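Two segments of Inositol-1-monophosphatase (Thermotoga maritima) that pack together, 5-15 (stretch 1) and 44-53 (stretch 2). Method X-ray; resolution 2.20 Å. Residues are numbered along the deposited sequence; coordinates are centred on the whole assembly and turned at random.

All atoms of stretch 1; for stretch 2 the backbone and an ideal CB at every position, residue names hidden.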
ATOM      1  N   ASP A   5      -7.686  -2.328 -20.561  1.00 28.04           N
ATOM      2  CA  ASP A   5      -7.204  -3.337 -19.621  1.00 27.10           C
ATOM      3  C   ASP A   5      -5.713  -3.630 -19.811  1.00 28.85           C
ATOM      4  O   ASP A   5      -4.960  -3.808 -18.841  1.00 26.91           O
ATOM      5  CB  ASP A   5      -8.016  -4.623 -19.805  1.00 26.67           C
ATOM      6  CG  ASP A   5      -7.823  -5.607 -18.666  1.00 26.70           C
ATOM      7  OD1 ASP A   5      -7.530  -6.799 -18.929  1.00 24.86           O
ATOM      8  OD2 ASP A   5      -7.975  -5.179 -17.507  1.00 26.07           O
ATOM      9  N   PHE A   6      -5.312  -3.696 -21.078  1.00 28.76           N
ATOM     10  CA  PHE A   6      -3.936  -3.952 -21.490  1.00 27.26           C
ATOM     11  C   PHE A   6      -3.042  -2.843 -20.957  1.00 27.44           C
ATOM     12  O   PHE A   6      -1.959  -3.088 -20.440  1.00 26.81           O
ATOM     13  CB  PHE A   6      -3.881  -3.969 -23.024  1.00 30.07           C
ATOM     14  CG  PHE A   6      -2.499  -3.838 -23.598  1.00 23.99           C
ATOM     15  CD1 PHE A   6      -1.704  -4.958 -23.806  1.00 25.20           C
ATOM     16  CD2 PHE A   6      -1.995  -2.586 -23.947  1.00 24.73           C
ATOM     17  CE1 PHE A   6      -0.416  -4.833 -24.359  1.00 26.57           C
ATOM     18  CE2 PHE A   6      -0.711  -2.444 -24.498  1.00 23.31           C
ATOM     19  CZ  PHE A   6       0.079  -3.567 -24.704  1.00 25.21           C
ATOM     20  N   SER A   7      -3.522  -1.616 -21.101  1.00 25.93           N
ATOM     21  CA  SER A   7      -2.806  -0.431 -20.669  1.00 24.80           C
ATOM     22  C   SER A   7      -2.647  -0.381 -19.159  1.00 26.12           C
ATOM     23  O   SER A   7      -1.578  -0.067 -18.642  1.00 30.98           O
ATOM     24  CB  SER A   7      -3.557   0.811 -21.154  1.00 30.43           C
ATOM     25  OG  SER A   7      -3.674   0.801 -22.570  1.00 32.03           O
ATOM     26  N   ILE A   8      -3.727  -0.677 -18.450  1.00 28.56           N
ATOM     27  CA  ILE A   8      -3.705  -0.676 -16.998  1.00 24.09           C
ATOM     28  C   ILE A   8      -2.694  -1.691 -16.481  1.00 26.14           C
ATOM     29  O   ILE A   8      -1.829  -1.351 -15.666  1.00 27.41           O
ATOM     30  CB  ILE A   8      -5.089  -1.015 -16.431  1.00 24.50           C
ATOM     31  CG1 ILE A   8      -6.063   0.117 -16.771  1.00 27.65           C
ATOM     32  CG2 ILE A   8      -5.010  -1.225 -14.923  1.00 23.43           C
ATOM     33  CD1 ILE A   8      -7.523  -0.212 -16.501  1.00 22.21           C
ATOM     34  N   LYS A   9      -2.791  -2.927 -16.961  1.00 19.47           N
ATOM     35  CA  LYS A   9      -1.884  -3.970 -16.515  1.00 21.10           C
ATOM     36  C   LYS A   9      -0.435  -3.738 -16.912  1.00 23.65           C
ATOM     37  O   LYS A   9       0.474  -4.144 -16.203  1.00 27.23           O
ATOM     38  CB  LYS A   9      -2.365  -5.315 -17.041  1.00 20.09           C
ATOM     39  CG  LYS A   9      -3.779  -5.598 -16.598  1.00 23.84           C
ATOM     40  CD  LYS A   9      -4.239  -6.991 -16.947  1.00 17.45           C
ATOM     41  CE  LYS A   9      -5.613  -7.213 -16.365  1.00 13.48           C
ATOM     42  NZ  LYS A   9      -6.225  -8.470 -16.840  1.00 22.51           N
ATOM     43  N   LEU A  10      -0.228  -3.075 -18.043  1.00 25.87           N
ATOM     44  CA  LEU A  10       1.114  -2.792 -18.547  1.00 25.08           C
ATOM     45  C   LEU A  10       1.775  -1.737 -17.687  1.00 24.72           C
ATOM     46  O   LEU A  10       2.911  -1.895 -17.257  1.00 26.67           O
ATOM     47  CB  LEU A  10       1.048  -2.258 -19.978  1.00 25.94           C
ATOM     48  CG  LEU A  10       1.995  -2.747 -21.071  1.00 24.99           C
ATOM     49  CD1 LEU A  10       1.993  -1.686 -22.160  1.00 21.96           C
ATOM     50  CD2 LEU A  10       3.406  -2.974 -20.559  1.00 15.11           C
ATOM     51  N   LEU A  11       1.072  -0.640 -17.449  1.00 25.03           N
ATOM     52  CA  LEU A  11       1.648   0.416 -16.639  1.00 27.92           C
ATOM     53  C   LEU A  11       1.823  -0.029 -15.198  1.00 22.17           C
ATOM     54  O   LEU A  11       2.729   0.432 -14.514  1.00 20.39           O
ATOM     55  CB  LEU A  11       0.787   1.681 -16.694  1.00 23.77           C
ATOM     56  CG  LEU A  11       0.615   2.370 -18.052  1.00 26.22           C
ATOM     57  CD1 LEU A  11       0.712   3.855 -17.829  1.00 24.27           C
ATOM     58  CD2 LEU A  11       1.659   1.911 -19.052  1.00 22.79           C
ATOM     59  N   ARG A  12       0.953  -0.926 -14.742  1.00 22.62           N
ATOM     60  CA  ARG A  12       1.046  -1.414 -13.379  1.00 22.04           C
ATOM     61  C   ARG A  12       2.253  -2.314 -13.218  1.00 23.69           C
ATOM     62  O   ARG A  12       2.876  -2.335 -12.162  1.00 26.96           O
ATOM     63  CB  ARG A  12      -0.234  -2.145 -12.976  1.00 24.33           C
ATOM     64  CG  ARG A  12      -1.306  -1.208 -12.435  1.00 16.73           C
ATOM     65  CD  ARG A  12      -2.619  -1.902 -12.145  1.00 14.05           C
ATOM     66  NE  ARG A  12      -3.543  -0.988 -11.484  1.00 16.93           N
ATOM     67  CZ  ARG A  12      -4.782  -1.299 -11.115  1.00 22.44           C
ATOM     68  NH1 ARG A  12      -5.270  -2.512 -11.342  1.00 20.92           N
ATOM     69  NH2 ARG A  12      -5.539  -0.392 -10.505  1.00 22.32           N
ATOM     70  N   LYS A  13       2.604  -3.032 -14.278  1.00 24.69           N
ATOM     71  CA  LYS A  13       3.751  -3.932 -14.251  1.00 26.20           C
ATOM     72  C   LYS A  13       5.047  -3.113 -14.342  1.00 25.74           C
ATOM     73  O   LYS A  13       5.969  -3.280 -13.539  1.00 23.28           O
ATOM     74  CB  LYS A  13       3.667  -4.912 -15.424  1.00 26.30           C
ATOM     75  CG  LYS A  13       4.720  -6.012 -15.429  1.00 28.54           C
ATOM     76  CD  LYS A  13       4.807  -6.630 -16.821  1.00 38.13           C
ATOM     77  CE  LYS A  13       5.736  -7.850 -16.884  1.00 45.35           C
ATOM     78  NZ  LYS A  13       5.165  -9.065 -16.227  1.00 52.95           N
ATOM     79  N   VAL A  14       5.105  -2.223 -15.323  1.00 20.75           N
ATOM     80  CA  VAL A  14       6.272  -1.381 -15.504  1.00 19.95           C
ATOM     81  C   VAL A  14       6.486  -0.509 -14.266  1.00 21.45           C
ATOM     82  O   VAL A  14       7.624  -0.221 -13.880  1.00 27.84           O
ATOM     83  CB  VAL A  14       6.107  -0.489 -16.750  1.00 19.85           C
ATOM     84  CG1 VAL A  14       7.344   0.364 -16.953  1.00 22.90           C
ATOM     85  CG2 VAL A  14       5.854  -1.359 -17.974  1.00 19.24           C
ATOM     86  N   GLY A  15       5.395  -0.099 -13.634  1.00 17.35           N
ATOM     87  CA  GLY A  15       5.507   0.730 -12.446  1.00 17.89           C
ATOM     88  C   GLY A  15       6.447   0.135 -11.423  1.00 20.34           C
ATOM     89  O   GLY A  15       7.142   0.864 -10.704  1.00 25.14           O
ATOM     90  N   UNK A  44      14.502   2.506 -20.262  1.00 26.14           N
ATOM     91  CA  UNK A  44      14.239   1.110 -19.995  1.00 26.48           C
ATOM     92  C   UNK A  44      12.736   0.917 -19.814  1.00 27.71           C
ATOM     93  O   UNK A  44      12.168  -0.074 -20.269  1.00 29.19           O
ATOM     94  CB  UNK A  44      15.010   0.633 -18.763  1.00 26.48           C
ATOM     95  N   UNK A  45      12.096   1.884 -19.163  1.00 24.37           N
ATOM     96  CA  UNK A  45      10.666   1.832 -18.923  1.00 24.37           C
ATOM     97  C   UNK A  45       9.933   1.979 -20.243  1.00 26.25           C
ATOM     98  O   UNK A  45       8.917   1.324 -20.481  1.00 27.98           O
ATOM     99  CB  UNK A  45      10.234   2.918 -17.935  1.00 24.37           C
ATOM    100  N   UNK A  46      10.463   2.840 -21.104  1.00 26.66           N
ATOM    101  CA  UNK A  46       9.861   3.074 -22.402  1.00 25.53           C
ATOM    102  C   UNK A  46      10.001   1.865 -23.303  1.00 30.48           C
ATOM    103  O   UNK A  46       9.097   1.566 -24.090  1.00 27.40           O
ATOM    104  CB  UNK A  46      10.490   4.300 -23.067  1.00 25.53           C
ATOM    105  N   UNK A  47      11.140   1.176 -23.201  1.00 33.41           N
ATOM    106  CA  UNK A  47      11.382  -0.016 -24.021  1.00 34.43           C
ATOM    107  C   UNK A  47      10.385  -1.073 -23.600  1.00 32.45           C
ATOM    108  O   UNK A  47       9.717  -1.694 -24.432  1.00 33.22           O
ATOM    109  CB  UNK A  47      12.818  -0.525 -23.877  1.00 34.43           C
ATOM    110  N   UNK A  48      10.295  -1.270 -22.291  1.00 30.19           N
ATOM    111  CA  UNK A  48       9.380  -2.249 -21.744  1.00 30.92           C
ATOM    112  C   UNK A  48       7.972  -2.027 -22.310  1.00 32.43           C
ATOM    113  O   UNK A  48       7.330  -2.969 -22.789  1.00 29.17           O
ATOM    114  CB  UNK A  48       9.369  -2.175 -20.216  1.00 30.92           C
ATOM    115  N   UNK A  49       7.515  -0.776 -22.288  1.00 30.06           N
ATOM    116  CA  UNK A  49       6.183  -0.442 -22.784  1.00 31.41           C
ATOM    117  C   UNK A  49       6.056  -0.587 -24.307  1.00 30.40           C
ATOM    118  O   UNK A  49       5.223  -1.351 -24.802  1.00 29.46           O
ATOM    119  CB  UNK A  49       5.829   0.989 -22.375  1.00 31.41           C
ATOM    120  N   UNK A  50       6.886   0.159 -25.034  1.00 30.75           N
ATOM    121  CA  UNK A  50       6.891   0.156 -26.493  1.00 28.36           C
ATOM    122  C   UNK A  50       6.938  -1.233 -27.096  1.00 29.29           C
ATOM    123  O   UNK A  50       6.323  -1.491 -28.127  1.00 28.65           O
ATOM    124  CB  UNK A  50       8.083   0.967 -27.007  1.00 28.36           C
ATOM    125  N   UNK A  51       7.695  -2.114 -26.459  1.00 29.96           N
ATOM    126  CA  UNK A  51       7.826  -3.484 -26.921  1.00 30.28           C
ATOM    127  C   UNK A  51       6.527  -4.271 -26.825  1.00 31.49           C
ATOM    128  O   UNK A  51       6.228  -5.082 -27.705  1.00 34.55           O
ATOM    129  CB  UNK A  51       8.917  -4.196 -26.119  1.00 30.28           C
ATOM    130  N   UNK A  52       5.764  -4.057 -25.755  1.00 29.05           N
ATOM    131  CA  UNK A  52       4.503  -4.779 -25.595  1.00 30.97           C
ATOM    132  C   UNK A  52       3.453  -4.264 -26.560  1.00 31.21           C
ATOM    133  O   UNK A  52       2.634  -5.038 -27.075  1.00 30.84           O
ATOM    134  CB  UNK A  52       3.995  -4.660 -24.157  1.00 30.97           C
ATOM    135  N   UNK A  53       3.462  -2.958 -26.794  1.00 25.13           N
ATOM    136  CA  UNK A  53       2.519  -2.378 -27.719  1.00 24.95           C
ATOM    137  C   UNK A  53       2.872  -2.903 -29.108  1.00 30.46           C
ATOM    138  O   UNK A  53       2.020  -3.455 -29.807  1.00 29.69           O
ATOM    139  CB  UNK A  53       2.544  -0.849 -27.664  1.00 24.95           C
TER

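The two segments are helices running nearly antiparallel, their axes at 153° and 10.2 Å apart at closest approach. Stretch 1 presents Phe6, Leu10 and Val14, one per turn, with the end of Leu11 alongside, so what it offers is a hydrocarbon strip without a free donor or acceptor.

Position 44 has nothing of stretch 1 within 5.5 Å of its ideal CB, and the visible atoms hardly restrict it; a polar or charged residue is as plausible as any other. It is Glu44, which makes no contact with stretch 1.

At position 45 the CA-to-CB bond points sideways, yet the ideal CB lies 4.0 Å from Val14 CG1, and the backbones are close, with 6.4 Å between the CA atoms of Val14 and this residue. A small side chain fits readily, although a larger one leading away from Val14 is not excluded. Ala45 is found, its CB meeting Val14 CG1 at 4.0 Å.

Positions 46 and 47 leave the interface, the former with CB directed away and the latter out of reach. Stretch 1 places no demand on either, and Gln46 and Arg47 occupy them.

Position 48 points toward stretch 1, its ideal CB 4.2 Å from Val14 CG2. Leucine, methionine or another flexible apolar chain would suit. Met48 brings CG to 3.8 Å from Val14 CG2, covering one side of that methyl.

Position 49 is directed sideways, but Leu10, Leu11 and Val14 all have methyls within 5.5 Å of its ideal CB. A branched aliphatic residue, isoleucine, leucine or valine, could exploit this apolar hollow. Ile49 reaches all three: CG2 lies 4.0 Å from Leu10 CD1, CD1 4.1 Å from Leu11 CD2, and CG1 3.8 Å from Val14 CG2.

The CA-to-CB bond at position 50 points away and position 51 is out of reach, so stretch 1 would accept almost any side chain at either; Val50 and Asp51 are found, and neither touches it.

Position 52 points toward Leu10 CD2 and Phe6 CZ, 4.0 and 4.1 Å from its ideal CB. An aliphatic residue would suit, as would a long polar one whose methylenes pack while its end turns elsewhere. Glu52 follows the second course: CG rests 4.0 Å from Leu10 CD2, while the carboxylate finds no partner in stretch 1. Its backbone O approaches the Phe6 ring edge, 3.8 Å from CZ.

Position 53 lies sideways, with Phe6 CZ 4.7 Å from the ideal CB, leaving room for a medium or large apolar chain. Ile53 places CG1 at the ring edge, 3.9 Å from Phe6 CE2. No hydrogen bond joins the helices; apolar packing dominates their contact.

Stretch 2, residues 44-53: EAQRMIVDEI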
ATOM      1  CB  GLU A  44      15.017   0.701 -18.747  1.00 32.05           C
ATOM      2  CG  GLU A  44      14.757  -0.690 -18.242  1.00 39.45           C
ATOM      3  CD  GLU A  44      15.746  -1.089 -17.168  1.00 41.09           C
ATOM      4  OE1 GLU A  44      16.192  -0.206 -16.404  1.00 42.35           O
ATOM      5  OE2 GLU A  44      16.072  -2.288 -17.086  1.00 46.35           O
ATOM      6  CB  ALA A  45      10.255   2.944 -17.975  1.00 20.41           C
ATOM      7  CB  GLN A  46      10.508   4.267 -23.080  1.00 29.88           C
ATOM      8  CG  GLN A  46       9.713   4.745 -24.277  1.00 35.64           C
ATOM      9  CD  GLN A  46      10.375   5.896 -24.981  1.00 39.96           C
ATOM     10  OE1 GLN A  46      11.137   5.694 -25.929  1.00 39.54           O
ATOM     11  NE2 GLN A  46      10.107   7.117 -24.514  1.00 33.31           N
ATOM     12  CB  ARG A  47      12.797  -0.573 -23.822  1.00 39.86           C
ATOM     13  CG  ARG A  47      13.919   0.320 -24.310  1.00 54.48           C
ATOM     14  CD  ARG A  47      15.239  -0.446 -24.349  1.00 65.87           C
ATOM     15  NE  ARG A  47      16.402   0.433 -24.474  1.00 74.44           N
ATOM     16  CZ  ARG A  47      16.917   1.143 -23.472  1.00 78.42           C
ATOM     17  NH1 ARG A  47      16.373   1.079 -22.263  1.00 78.66           N
ATOM     18  NH2 ARG A  47      17.980   1.911 -23.674  1.00 82.54           N
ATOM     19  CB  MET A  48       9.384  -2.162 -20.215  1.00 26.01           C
ATOM     20  CG  MET A  48       8.709  -3.347 -19.546  1.00 37.85           C
ATOM     21  SD  MET A  48       9.209  -3.650 -17.830  1.00 44.26           S
ATOM     22  CE  MET A  48      10.477  -4.916 -18.033  1.00 77.20           C
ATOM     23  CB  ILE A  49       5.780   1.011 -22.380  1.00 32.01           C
ATOM     24  CG1 ILE A  49       5.726   1.150 -20.854  1.00 30.05           C
ATOM     25  CG2 ILE A  49       4.418   1.366 -22.974  1.00 31.94           C
ATOM     26  CD1 ILE A  49       5.522   2.592 -20.372  1.00 30.96           C
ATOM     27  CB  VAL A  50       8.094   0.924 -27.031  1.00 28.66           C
ATOM     28  CG1 VAL A  50       8.269   0.626 -28.518  1.00 29.16           C
ATOM     29  CG2 VAL A  50       7.905   2.420 -26.784  1.00 22.44           C
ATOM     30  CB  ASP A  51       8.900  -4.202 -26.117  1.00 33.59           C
ATOM     31  CG  ASP A  51      10.287  -3.848 -26.567  1.00 39.53           C
ATOM     32  OD1 ASP A  51      10.417  -2.887 -27.358  1.00 41.61           O
ATOM     33  OD2 ASP A  51      11.243  -4.527 -26.129  1.00 39.67           O
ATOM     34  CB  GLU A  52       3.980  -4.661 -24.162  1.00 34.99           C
ATOM     35  CG  GLU A  52       4.568  -5.685 -23.206  1.00 41.04           C
ATOM     36  CD  GLU A  52       4.077  -7.091 -23.479  1.00 40.53           C
ATOM     37  OE1 GLU A  52       2.925  -7.414 -23.115  1.00 33.33           O
ATOM     38  OE2 GLU A  52       4.853  -7.869 -24.069  1.00 53.04           O
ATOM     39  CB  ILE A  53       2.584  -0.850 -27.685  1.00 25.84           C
ATOM     40  CG1 ILE A  53       2.069  -0.343 -26.336  1.00 23.01           C
ATOM     41  CG2 ILE A  53       1.743  -0.282 -28.796  1.00 30.36           C
ATOM     42  CD1 ILE A  53       2.072   1.158 -26.205  1.00 23.43           C
TER
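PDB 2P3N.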